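Local structure of DUF269-containing protein (Cyanothece sp. ATCC 51142, 3NJ2) at residues B[108-113]-B[122-127]; B[102-107]-B[160-165]; B[34-39]-B[93-98]; B[87-92]-B[137-142]. The protein is of unknown function but, as a member of the DUF269 family, is associated with nitrogen fixation in this cyanobacterium. All coordinates share one frame; numbering follows the deposited sequence.

Interaction 1: residues B[108-113]-B[122-127]; sequences CQVVVD and ALVWGG
Trp125 carries its CG between the backbone N and the carbonyl carbon (chi1 72°), which swings the indole across to the neighbouring strand, while Gln109, with chi1 at -67° and its chain extended, brings OE1 to a water shared with Trp125 O. The ring thus slides beneath Gln109, whose CB stands over the six-membered ring 3.9 Å from its centroid, a CH-pi contact. At the indole's edge, near its plane, CG2 of Val111 lies 3.8 Å from CZ3 of Trp125. Replacing the tryptophan with an alanine would probably leave Gln109 CB and Val111 CG2 without their aromatic partner and open a gap on this side of the sheet. The strands form one antiparallel hairpin. In the hydrogen-bonded pair Gln109–Trp125, Gln109 N gives Trp125 O a nearly straight bond of 2.9 Å; Val111 and Leu123 are paired the same way, Leu123 N reaching Val111 O at 2.8 Å. On the other face Val110 and Val124 lie side by side, CG2 to CG2 at 4.0 Å, against Ala97 of helix 83-104. Trp125 meets Trp121 of the second subunit edge-to-face, so the indole's side belongs to the dimer interface. Trp125 O thus accepts two bonds, from Gln109 N and from the water.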
loop_
_atom_site.group_PDB
_atom_site.type_symbol
_atom_site.label_atom_id
_atom_site.label_comp_id
_atom_site.label_asym_id
_atom_site.label_seq_id
_atom_site.Cartn_x
_atom_site.Cartn_y
_atom_site.Cartn_z
ATOM N N CYS B 108 11.743 -4.109 7.726
ATOM C CA CYS B 108 11.033 -3.362 6.747
ATOM C C CYS B 108 9.868 -4.239 6.179
ATOM O O CYS B 108 10.019 -5.479 6.052
ATOM C CB CYS B 108 12.033 -2.918 5.609
ATOM S SG CYS B 108 13.067 -1.565 6.035
ATOM N N GLN B 109 8.759 -3.601 5.867
ATOM C CA GLN B 109 7.608 -4.256 5.187
ATOM C C GLN B 109 7.338 -3.563 3.850
ATOM O O GLN B 109 7.836 -2.437 3.626
ATOM C CB GLN B 109 6.425 -4.207 6.078
ATOM C CG GLN B 109 6.836 -5.155 7.288
ATOM C CD GLN B 109 5.762 -5.189 8.299
ATOM O OE1 GLN B 109 5.482 -4.177 8.961
ATOM N NE2 GLN B 109 5.144 -6.352 8.448
ATOM N N VAL B 110 6.748 -4.348 2.968
ATOM C CA VAL B 110 6.546 -3.897 1.597
ATOM C C VAL B 110 5.090 -4.039 1.204
ATOM O O VAL B 110 4.436 -5.128 1.448
ATOM C CB VAL B 110 7.434 -4.717 0.625
ATOM C CG1 VAL B 110 7.205 -4.251 -0.821
ATOM C CG2 VAL B 110 8.941 -4.611 0.963
ATOM N N VAL B 111 4.521 -2.997 0.550
ATOM C CA VAL B 111 3.262 -3.112 -0.168
ATOM C C VAL B 111 3.384 -2.526 -1.563
ATOM O O VAL B 111 3.962 -1.451 -1.763
ATOM C CB VAL B 111 2.186 -2.309 0.646
ATOM C CG1 VAL B 111 0.964 -1.775 -0.208
ATOM C CG2 VAL B 111 1.775 -3.117 1.812
ATOM N N VAL B 112 2.812 -3.226 -2.500
ATOM C CA VAL B 112 2.635 -2.759 -3.889
ATOM C C VAL B 112 1.124 -2.680 -4.176
ATOM O O VAL B 112 0.396 -3.709 -4.122
ATOM C CB VAL B 112 3.419 -3.599 -4.933
ATOM C CG1 VAL B 112 3.041 -3.186 -6.359
ATOM C CG2 VAL B 112 4.952 -3.566 -4.669
ATOM N N ASP B 113 0.621 -1.466 -4.329
ATOM C CA ASP B 113 -0.788 -1.301 -4.535
ATOM C C ASP B 113 -0.994 -0.728 -5.957
ATOM O O ASP B 113 -0.470 0.328 -6.306
ATOM C CB ASP B 113 -1.332 -0.317 -3.546
ATOM C CG ASP B 113 -2.864 -0.155 -3.626
ATOM O OD1 ASP B 113 -3.608 -1.174 -3.674
ATOM O OD2 ASP B 113 -3.351 0.942 -3.601
ATOM N N ALA B 122 4.506 1.823 -4.728
ATOM C CA ALA B 122 5.338 0.849 -4.043
ATOM C C ALA B 122 5.810 1.531 -2.767
ATOM O O ALA B 122 6.460 2.575 -2.832
ATOM C CB ALA B 122 6.491 0.453 -4.926
ATOM N N LEU B 123 5.539 0.872 -1.633
ATOM C CA LEU B 123 5.816 1.455 -0.331
ATOM C C LEU B 123 6.710 0.497 0.460
ATOM O O LEU B 123 6.393 -0.676 0.566
ATOM C CB LEU B 123 4.555 1.704 0.488
ATOM C CG LEU B 123 3.602 2.552 -0.383
ATOM C CD1 LEU B 123 2.298 2.659 0.389
ATOM C CD2 LEU B 123 4.264 3.924 -0.695
ATOM N N VAL B 124 7.798 0.992 1.020
ATOM C CA VAL B 124 8.610 0.189 1.990
ATOM C C VAL B 124 8.712 1.006 3.229
ATOM O O VAL B 124 9.114 2.172 3.166
ATOM C CB VAL B 124 9.922 -0.135 1.403
ATOM C CG1 VAL B 124 10.823 -1.031 2.414
ATOM C CG2 VAL B 124 9.801 -0.854 -0.029
ATOM N N TRP B 125 8.357 0.426 4.366
ATOM C CA TRP B 125 8.470 1.184 5.618
ATOM C C TRP B 125 9.033 0.340 6.722
ATOM O O TRP B 125 8.861 -0.860 6.696
ATOM C CB TRP B 125 7.179 1.819 6.092
ATOM C CG TRP B 125 6.158 0.939 6.618
ATOM C CD1 TRP B 125 5.795 0.770 7.952
ATOM C CD2 TRP B 125 5.358 -0.011 5.859
ATOM N NE1 TRP B 125 4.814 -0.213 8.054
ATOM C CE2 TRP B 125 4.489 -0.656 6.800
ATOM C CE3 TRP B 125 5.204 -0.313 4.484
ATOM C CZ2 TRP B 125 3.535 -1.621 6.415
ATOM C CZ3 TRP B 125 4.272 -1.318 4.117
ATOM C CH2 TRP B 125 3.450 -1.954 5.095
ATOM N N GLY B 126 9.660 1.050 7.666
ATOM C CA GLY B 126 10.243 0.378 8.863
ATOM C C GLY B 126 9.941 1.322 10.017
ATOM O O GLY B 126 10.133 2.499 9.869
ATOM N N GLY B 127 9.442 0.796 11.150
ATOM C CA GLY B 127 9.009 1.722 12.233
ATOM C C GLY B 127 7.902 2.579 11.624
ATOM O O GLY B 127 6.969 2.030 11.114
HETATM O O HOH W 1 7.434 -2.219 8.911
#

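Interaction 2: residues B[102-107]-B[160-165]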
loop_
_atom_site.group_PDB
_atom_site.type_symbol
_atom_site.label_atom_id
_atom_site.label_comp_id
_atom_site.label_asym_id
_atom_site.label_seq_id
_atom_site.Cartn_x
_atom_site.Cartn_y
_atom_site.Cartn_z
ATOM N N LYS B 102 19.230 -5.528 5.953
ATOM C CA LYS B 102 20.594 -6.094 6.181
ATOM C C LYS B 102 21.576 -5.017 6.624
ATOM O O LYS B 102 22.430 -5.232 7.527
ATOM C CB LYS B 102 21.129 -6.733 4.887
ATOM C CG LYS B 102 20.548 -8.094 4.660
ATOM C CD LYS B 102 21.338 -8.805 3.632
ATOM C CE LYS B 102 21.136 -10.301 3.803
ATOM N NZ LYS B 102 21.247 -10.914 2.468
ATOM N N GLU B 103 21.550 -3.862 6.009
ATOM C CA GLU B 103 22.595 -2.866 6.247
ATOM C C GLU B 103 22.281 -1.978 7.432
ATOM O O GLU B 103 23.188 -1.381 8.005
ATOM C CB GLU B 103 22.781 -2.018 4.962
ATOM C CG GLU B 103 23.320 -2.770 3.721
ATOM C CD GLU B 103 24.834 -2.948 3.752
ATOM O OE1 GLU B 103 25.517 -2.164 3.046
ATOM O OE2 GLU B 103 25.276 -3.777 4.620
ATOM N N THR B 104 21.007 -1.858 7.790
ATOM C CA THR B 104 20.641 -0.953 8.917
ATOM C C THR B 104 20.064 -1.633 10.185
ATOM O O THR B 104 19.980 -1.025 11.245
ATOM C CB THR B 104 19.565 0.090 8.470
ATOM O OG1 THR B 104 18.325 -0.595 8.209
ATOM C CG2 THR B 104 20.061 0.905 7.313
ATOM N N GLY B 105 19.600 -2.882 10.080
ATOM C CA GLY B 105 18.904 -3.531 11.152
ATOM C C GLY B 105 17.437 -3.223 11.242
ATOM O O GLY B 105 16.686 -3.890 12.005
ATOM N N LEU B 106 16.983 -2.269 10.403
ATOM C CA LEU B 106 15.535 -1.844 10.487
ATOM C C LEU B 106 14.614 -2.906 9.818
ATOM O O LEU B 106 14.766 -3.182 8.655
ATOM C CB LEU B 106 15.324 -0.476 9.769
ATOM C CG LEU B 106 13.858 -0.034 9.911
ATOM C CD1 LEU B 106 13.385 0.314 11.377
ATOM C CD2 LEU B 106 13.674 1.224 9.098
ATOM N N LEU B 107 13.695 -3.502 10.558
ATOM C CA LEU B 107 12.769 -4.461 9.957
ATOM C C LEU B 107 11.857 -3.677 8.999
ATOM O O LEU B 107 11.279 -2.660 9.431
ATOM C CB LEU B 107 11.901 -5.118 11.072
ATOM C CG LEU B 107 12.794 -6.006 12.002
ATOM C CD1 LEU B 107 11.992 -6.407 13.242
ATOM C CD2 LEU B 107 13.435 -7.243 11.384
ATOM N N ALA B 160 19.290 4.865 -1.111
ATOM C CA ALA B 160 18.535 6.028 -0.626
ATOM C C ALA B 160 17.692 5.688 0.590
ATOM O O ALA B 160 17.509 6.456 1.538
ATOM C CB ALA B 160 17.641 6.553 -1.795
ATOM N N GLY B 161 17.166 4.473 0.620
ATOM C CA GLY B 161 16.475 4.041 1.802
ATOM C C GLY B 161 17.342 3.958 3.017
ATOM O O GLY B 161 16.980 4.361 4.099
ATOM N N ILE B 162 18.542 3.411 2.805
ATOM C CA ILE B 162 19.549 3.357 3.854
ATOM C C ILE B 162 19.883 4.750 4.397
ATOM O O ILE B 162 19.965 4.878 5.611
ATOM C CB ILE B 162 20.803 2.566 3.403
ATOM C CG1 ILE B 162 20.403 1.100 3.310
ATOM C CG2 ILE B 162 21.945 2.684 4.434
ATOM C CD1 ILE B 162 21.314 0.275 2.361
ATOM N N GLU B 163 20.065 5.689 3.493
ATOM C CA GLU B 163 20.374 7.092 3.909
ATOM C C GLU B 163 19.244 7.634 4.766
ATOM O O GLU B 163 19.470 8.296 5.811
ATOM C CB GLU B 163 20.612 7.958 2.723
ATOM C CG GLU B 163 21.944 7.788 1.964
ATOM C CD GLU B 163 21.924 8.589 0.639
ATOM O OE1 GLU B 163 20.901 9.321 0.329
ATOM O OE2 GLU B 163 22.935 8.482 -0.111
ATOM N N LEU B 164 18.002 7.278 4.432
ATOM C CA LEU B 164 16.884 7.748 5.240
ATOM C C LEU B 164 16.869 7.184 6.634
ATOM O O LEU B 164 16.666 7.934 7.565
ATOM C CB LEU B 164 15.533 7.469 4.516
ATOM C CG LEU B 164 15.199 8.365 3.354
ATOM C CD1 LEU B 164 13.995 7.771 2.567
ATOM C CD2 LEU B 164 14.933 9.756 3.820
ATOM N N VAL B 165 17.104 5.882 6.784
ATOM C CA VAL B 165 17.157 5.280 8.115
ATOM C C VAL B 165 18.307 5.945 8.931
ATOM O O VAL B 165 18.098 6.272 10.108
ATOM C CB VAL B 165 17.454 3.778 8.067
ATOM C CG1 VAL B 165 17.489 3.140 9.503
ATOM C CG2 VAL B 165 16.452 3.060 7.225
#
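Thr104 and Val165 reach toward each other, tip to tip, with Thr104 CB 3.8 Å from Val165 CG1. The threonine methyl turns towards the preceding turn of the opposite helix, and CG2 of Thr104 comes to 3.9 Å from CG2 of Ile162, the two side chains crossing at a slant. On one flank Ile162 extends its CD1 under the aliphatic root of Glu103, 3.8 Å from the glutamate CB, while the bent chain of Glu103 leads its carboxylate away. On the other flank Leu106 reaches in with CD2 to touch CG2 of Val165 at 3.8 Å; the two branches of Val165 are shared between Thr104 and Leu106. No hydrogen bond crosses between the segments. The hydroxyl of Thr104 is used locally: its OG1 is hydrogen-bonded to Ile100 O and accepts from Leu106 N at 3.1 Å. Since OG1 sits between the backbone N and the carbonyl carbon (chi1 68°), CG2 is the branch that faces the partner helix. Ile162 and Val165 also rest on Ile100. Gly105, just past helix 83-104, has positive phi, and the Leu106 N to Thr104 OG1 bond makes an ST turn there. The side chains form an apolar seam between that helix's C-terminal end and helix 147-167.

Interaction 3: residues B[34-39]-B[93-98]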
loop_
_atom_site.group_PDB
_atom_site.type_symbol
_atom_site.label_atom_id
_atom_site.label_comp_id
_atom_site.label_asym_id
_atom_site.label_seq_id
_atom_site.Cartn_x
_atom_site.Cartn_y
_atom_site.Cartn_z
ATOM N N SER B 34 26.576 -8.850 -7.935
ATOM C CA SER B 34 25.804 -7.765 -7.351
ATOM C C SER B 34 24.994 -8.083 -6.128
ATOM O O SER B 34 24.196 -8.980 -6.164
ATOM C CB SER B 34 24.848 -7.231 -8.427
ATOM O OG SER B 34 23.880 -6.354 -7.816
ATOM N N PRO B 35 25.155 -7.350 -4.996
ATOM C CA PRO B 35 24.317 -7.696 -3.827
ATOM C C PRO B 35 22.821 -7.459 -4.144
ATOM O O PRO B 35 22.018 -8.177 -3.655
ATOM C CB PRO B 35 24.826 -6.742 -2.737
ATOM C CG PRO B 35 26.274 -6.596 -3.110
ATOM C CD PRO B 35 26.313 -6.477 -4.627
ATOM N N PHE B 36 22.537 -6.434 -4.976
ATOM C CA PHE B 36 21.154 -6.203 -5.386
ATOM C C PHE B 36 20.578 -7.336 -6.202
ATOM O O PHE B 36 19.533 -7.813 -5.846
ATOM C CB PHE B 36 20.878 -4.819 -6.033
ATOM C CG PHE B 36 19.471 -4.730 -6.461
ATOM C CD1 PHE B 36 18.427 -4.513 -5.488
ATOM C CD2 PHE B 36 19.120 -4.887 -7.825
ATOM C CE1 PHE B 36 17.051 -4.516 -5.891
ATOM C CE2 PHE B 36 17.788 -4.884 -8.153
ATOM C CZ PHE B 36 16.774 -4.743 -7.196
ATOM N N LEU B 37 21.291 -7.715 -7.262
ATOM C CA LEU B 37 20.732 -8.795 -8.052
ATOM C C LEU B 37 20.635 -10.098 -7.276
ATOM O O LEU B 37 19.722 -10.882 -7.507
ATOM C CB LEU B 37 21.519 -8.934 -9.383
ATOM C CG LEU B 37 21.545 -7.736 -10.317
ATOM C CD1 LEU B 37 22.380 -7.910 -11.618
ATOM C CD2 LEU B 37 20.099 -7.336 -10.631
ATOM N N GLN B 38 21.622 -10.351 -6.402
ATOM C CA GLN B 38 21.533 -11.472 -5.563
ATOM C C GLN B 38 20.281 -11.426 -4.620
ATOM O O GLN B 38 19.588 -12.421 -4.417
ATOM C CB GLN B 38 22.855 -11.737 -4.871
ATOM C CG GLN B 38 23.888 -12.408 -5.806
ATOM C CD GLN B 38 23.414 -13.792 -6.232
ATOM O OE1 GLN B 38 23.168 -14.661 -5.365
ATOM N NE2 GLN B 38 23.259 -13.993 -7.546
ATOM N N SER B 39 20.001 -10.272 -4.058
ATOM C CA SER B 39 18.822 -10.084 -3.266
ATOM C C SER B 39 17.586 -10.332 -4.084
ATOM O O SER B 39 16.712 -10.992 -3.646
ATOM C CB SER B 39 18.755 -8.652 -2.738
ATOM O OG SER B 39 17.786 -8.594 -1.707
ATOM N N PHE B 93 10.692 -4.765 -4.973
ATOM C CA PHE B 93 10.662 -3.934 -3.760
ATOM C C PHE B 93 11.055 -4.686 -2.501
ATOM O O PHE B 93 11.611 -4.073 -1.589
ATOM C CB PHE B 93 9.383 -3.076 -3.681
ATOM C CG PHE B 93 9.383 -1.994 -4.755
ATOM C CD1 PHE B 93 10.135 -0.842 -4.529
ATOM C CD2 PHE B 93 8.617 -2.124 -5.968
ATOM C CE1 PHE B 93 10.193 0.052 -5.510
ATOM C CE2 PHE B 93 8.715 -1.187 -6.979
ATOM C CZ PHE B 93 9.509 -0.081 -6.732
ATOM N N ARG B 94 10.714 -5.995 -2.451
ATOM C CA ARG B 94 11.185 -6.815 -1.294
ATOM C C ARG B 94 12.682 -6.967 -1.313
ATOM O O ARG B 94 13.315 -7.094 -0.195
ATOM C CB ARG B 94 10.587 -8.211 -1.387
ATOM C CG ARG B 94 9.058 -8.208 -0.944
ATOM C CD ARG B 94 8.443 -9.542 -1.451
ATOM N NE ARG B 94 7.076 -9.649 -0.946
ATOM C CZ ARG B 94 6.131 -10.447 -1.459
ATOM N NH1 ARG B 94 6.370 -11.205 -2.543
ATOM N NH2 ARG B 94 4.926 -10.420 -0.925
ATOM N N ALA B 95 13.274 -7.002 -2.482
ATOM C CA ALA B 95 14.742 -7.146 -2.628
ATOM C C ALA B 95 15.420 -5.856 -2.054
ATOM O O ALA B 95 16.484 -5.932 -1.351
ATOM C CB ALA B 95 15.067 -7.401 -4.064
ATOM N N ILE B 96 14.782 -4.708 -2.359
ATOM C CA ILE B 96 15.282 -3.423 -1.941
ATOM C C ILE B 96 15.141 -3.401 -0.398
ATOM O O ILE B 96 16.117 -3.049 0.357
ATOM C CB ILE B 96 14.474 -2.306 -2.626
ATOM C CG1 ILE B 96 14.936 -2.226 -4.033
ATOM C CG2 ILE B 96 14.745 -0.882 -1.815
ATOM C CD1 ILE B 96 13.949 -1.456 -4.890
ATOM N N ALA B 97 13.998 -3.823 0.119
ATOM C CA ALA B 97 13.657 -3.790 1.550
ATOM C C ALA B 97 14.660 -4.707 2.305
ATOM O O ALA B 97 15.214 -4.381 3.335
ATOM C CB ALA B 97 12.251 -4.265 1.766
ATOM N N ALA B 98 14.915 -5.888 1.706
ATOM C CA ALA B 98 15.857 -6.813 2.414
ATOM C C ALA B 98 17.263 -6.255 2.575
ATOM O O ALA B 98 17.895 -6.531 3.568
ATOM C CB ALA B 98 15.862 -8.110 1.632
#
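Phe36 lays one corner of its ring against helix 83-104, its CE1 lying 3.6 Å from Ile96 CG1 and 3.9 Å from Ala95 CB. This is helix-on-helix packing in the interior: the first turn of helix 35-46 crosses the middle of helix 83-104, the axes of the two short segments approaching to 9.0 Å, their directions 124° apart. Small residues allow that approach. Ala95 turns its methyl toward the other helix, and the alpha carbons of Ser39 and Ala95 are 5.1 Å apart. With CG anti to the backbone N (chi1 177°), Phe36 is carried across to the longer helix, and its ring touches Leu99, as well as Asn151 and Thr155 of helix 147-167, so three helices meet around it. Ser34 N-caps helix 35-46: its OG accepts from Leu37 N in an almost straight bond of 3.0 Å and is also hydrogen-bonded to Asn151 OD1, linking the helix start to helix 147-167. The one polar link across the contact belongs to Ser39, a buried hydroxyl that sits 3.9 Å from Ala98 CB and is satisfied by a backbone carbonyl. Ser39 OG donates to Ala95 O at 3.0 Å, approaching well off the carbonyl's line, at a C=O...donor angle of 111°.

Interaction 4: residues B[87-92]-B[137-142]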
loop_
_atom_site.group_PDB
_atom_site.type_symbol
_atom_site.label_atom_id
_atom_site.label_comp_id
_atom_site.label_asym_id
_atom_site.label_seq_id
_atom_site.Cartn_x
_atom_site.Cartn_y
_atom_site.Cartn_z
ATOM N N LEU B 87 3.819 -9.855 -9.075
ATOM C CA LEU B 87 4.774 -10.562 -8.199
ATOM C C LEU B 87 6.212 -10.134 -8.533
ATOM O O LEU B 87 7.007 -9.949 -7.574
ATOM C CB LEU B 87 4.542 -12.107 -8.358
ATOM C CG LEU B 87 5.453 -12.865 -7.356
ATOM C CD1 LEU B 87 5.304 -12.542 -5.862
ATOM C CD2 LEU B 87 5.129 -14.360 -7.491
ATOM N N ARG B 88 6.563 -9.882 -9.783
ATOM C CA ARG B 88 7.897 -9.281 -10.108
ATOM C C ARG B 88 8.084 -7.944 -9.460
ATOM O O ARG B 88 9.130 -7.706 -8.914
ATOM C CB ARG B 88 8.267 -9.124 -11.629
ATOM C CG ARG B 88 8.535 -10.506 -12.283
ATOM C CD ARG B 88 9.277 -10.328 -13.554
ATOM N NE ARG B 88 8.444 -9.535 -14.500
ATOM C CZ ARG B 88 7.447 -10.060 -15.221
ATOM N NH1 ARG B 88 7.147 -11.366 -15.136
ATOM N NH2 ARG B 88 6.724 -9.293 -16.040
ATOM N N ILE B 89 7.084 -7.084 -9.523
ATOM C CA ILE B 89 7.282 -5.784 -8.915
ATOM C C ILE B 89 7.342 -5.968 -7.393
ATOM O O ILE B 89 8.228 -5.290 -6.788
ATOM C CB ILE B 89 6.049 -4.907 -9.196
ATOM C CG1 ILE B 89 5.869 -4.750 -10.665
ATOM C CG2 ILE B 89 6.198 -3.489 -8.500
ATOM C CD1 ILE B 89 4.584 -4.018 -11.086
ATOM N N LEU B 90 6.547 -6.846 -6.739
ATOM C CA LEU B 90 6.660 -7.072 -5.288
ATOM C C LEU B 90 8.054 -7.589 -4.938
ATOM O O LEU B 90 8.682 -7.053 -4.008
ATOM C CB LEU B 90 5.570 -8.048 -4.881
ATOM C CG LEU B 90 5.046 -8.137 -3.473
ATOM C CD1 LEU B 90 4.825 -6.753 -2.854
ATOM C CD2 LEU B 90 3.701 -8.855 -3.634
ATOM N N CYS B 91 8.598 -8.475 -5.768
ATOM C CA CYS B 91 9.911 -9.029 -5.458
ATOM C C CYS B 91 11.039 -8.042 -5.589
ATOM O O CYS B 91 11.975 -8.030 -4.746
ATOM C CB CYS B 91 10.214 -10.259 -6.313
ATOM S SG CYS B 91 9.258 -11.760 -5.725
ATOM N N TYR B 92 10.927 -7.124 -6.554
ATOM C CA TYR B 92 11.846 -5.992 -6.703
ATOM C C TYR B 92 11.867 -5.152 -5.462
ATOM O O TYR B 92 12.967 -4.899 -4.855
ATOM C CB TYR B 92 11.418 -5.171 -7.940
ATOM C CG TYR B 92 12.253 -3.969 -8.241
ATOM C CD1 TYR B 92 13.526 -4.094 -8.868
ATOM C CD2 TYR B 92 11.783 -2.701 -7.966
ATOM C CE1 TYR B 92 14.306 -2.965 -9.203
ATOM C CE2 TYR B 92 12.518 -1.607 -8.337
ATOM C CZ TYR B 92 13.783 -1.755 -8.938
ATOM O OH TYR B 92 14.512 -0.640 -9.226
ATOM N N ARG B 137 3.420 3.638 -12.499
ATOM C CA ARG B 137 2.506 3.938 -13.578
ATOM C C ARG B 137 2.783 2.872 -14.664
ATOM O O ARG B 137 3.968 2.396 -14.792
ATOM C CB ARG B 137 2.669 5.421 -14.084
ATOM C CG ARG B 137 3.894 5.711 -14.807
ATOM C CD ARG B 137 3.966 7.193 -15.322
ATOM N NE ARG B 137 5.110 7.338 -16.194
ATOM C CZ ARG B 137 5.802 8.454 -16.421
ATOM N NH1 ARG B 137 5.498 9.608 -15.834
ATOM N NH2 ARG B 137 6.829 8.398 -17.255
ATOM N N ASP B 138 1.739 2.530 -15.455
ATOM C CA ASP B 138 1.918 1.583 -16.611
ATOM C C ASP B 138 2.565 0.308 -16.088
ATOM O O ASP B 138 3.472 -0.204 -16.749
ATOM C CB ASP B 138 2.836 2.219 -17.703
ATOM C CG ASP B 138 2.266 3.576 -18.190
ATOM O OD1 ASP B 138 1.048 3.824 -17.941
ATOM O OD2 ASP B 138 3.049 4.338 -18.720
ATOM N N ALA B 139 2.080 -0.174 -14.908
ATOM C CA ALA B 139 2.799 -1.252 -14.205
ATOM C C ALA B 139 2.868 -2.530 -15.043
ATOM O O ALA B 139 3.814 -3.332 -14.915
ATOM C CB ALA B 139 2.144 -1.523 -12.939
ATOM N N HIS B 140 1.919 -2.724 -15.963
ATOM C CA HIS B 140 1.955 -3.943 -16.840
ATOM C C HIS B 140 3.295 -4.002 -17.588
ATOM O O HIS B 140 3.744 -5.112 -17.945
ATOM C CB HIS B 140 0.830 -3.885 -17.908
ATOM C CG HIS B 140 -0.533 -3.637 -17.353
ATOM N ND1 HIS B 140 -0.873 -2.566 -16.533
ATOM C CD2 HIS B 140 -1.657 -4.385 -17.458
ATOM C CE1 HIS B 140 -2.161 -2.647 -16.215
ATOM N NE2 HIS B 140 -2.649 -3.768 -16.737
ATOM N N ARG B 141 3.892 -2.848 -17.942
ATOM C CA ARG B 141 5.157 -2.702 -18.717
ATOM C C ARG B 141 6.441 -2.720 -17.850
ATOM O O ARG B 141 7.487 -2.285 -18.338
ATOM C CB ARG B 141 5.091 -1.403 -19.462
ATOM C CG ARG B 141 3.908 -1.387 -20.468
ATOM C CD ARG B 141 3.915 -0.110 -21.325
ATOM N NE ARG B 141 2.707 -0.168 -22.156
ATOM C CZ ARG B 141 2.232 0.877 -22.839
ATOM N NH1 ARG B 141 2.844 2.056 -22.748
ATOM N NH2 ARG B 141 1.183 0.707 -23.633
ATOM N N PHE B 142 6.274 -3.111 -16.558
ATOM C CA PHE B 142 7.412 -3.084 -15.594
ATOM C C PHE B 142 8.570 -3.837 -16.204
ATOM O O PHE B 142 8.422 -4.981 -16.653
ATOM C CB PHE B 142 7.002 -3.720 -14.282
ATOM C CG PHE B 142 8.034 -3.639 -13.243
ATOM C CD1 PHE B 142 8.313 -2.417 -12.604
ATOM C CD2 PHE B 142 8.778 -4.776 -12.954
ATOM C CE1 PHE B 142 9.289 -2.367 -11.608
ATOM C CE2 PHE B 142 9.713 -4.746 -11.957
ATOM C CZ PHE B 142 10.025 -3.557 -11.339
HETATM O O HOH W 2 6.273 -6.442 -17.639
HETATM O O HOH W 3 9.476 -7.279 -15.954
#
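Phe142 and Ile89 share the centre of this contact, with Arg88 joined through two waters to the backbone of the loop. CG1 of Ile89 stands over one face of the Phe142 ring, 3.7 Å from its centroid, a CH-pi contact, and CD1 of that isoleucine runs on to Ala139 CB at 4.0 Å. A chi1 of -176° stretches Phe142 away from its own backbone N and carries its ring across to the helix, where its far edge meets Tyr92: CZ of Phe142 lies 3.8 Å from CG of Tyr92, over the tyrosine face. The two rings form a T-shaped pair, planes at 70° and centroids 5.5 Å apart, and Phe144 meets both in an aromatic cluster. The loop between strand 129-136 and helix 147-167 is fastened to helix 83-104, and Ile89 and Ala139 press on Leu114 of strand 109-114. Were Phe142 replaced by an alanine, Ile89 CG1 would probably lose the ring face it packs on, and Tyr92 the edge set against its own face. One water accepts from Arg88 NE at 2.9 Å and donates to Phe142 O; the other accepts a longer bond from Arg88 NH2 and donates to both Phe142 O and His140 O.

Overall arrangement
Helix 83-104 runs through three of the four contacts: its early turns serve interaction 4, its middle interaction 3, and its C-terminal end interaction 2. The centres of interactions 2 and 4 lie about 23 Å apart on opposite sides of the chain's centre, while interaction 3 sits between them at about 13 and 15 Å. Interaction 1 is the hairpin that follows this helix. It touches all the others: Val110 and Val124 pack on Ala97, Val112 on Leu90, and Gly126 on Leu106. Along the chain, interaction 3 closes before interactions 1 and 2 open, whereas it crosses with interaction 4. One long helix thus joins helix 35-46, helix 147-167, the loop before it and the sheet into a single body.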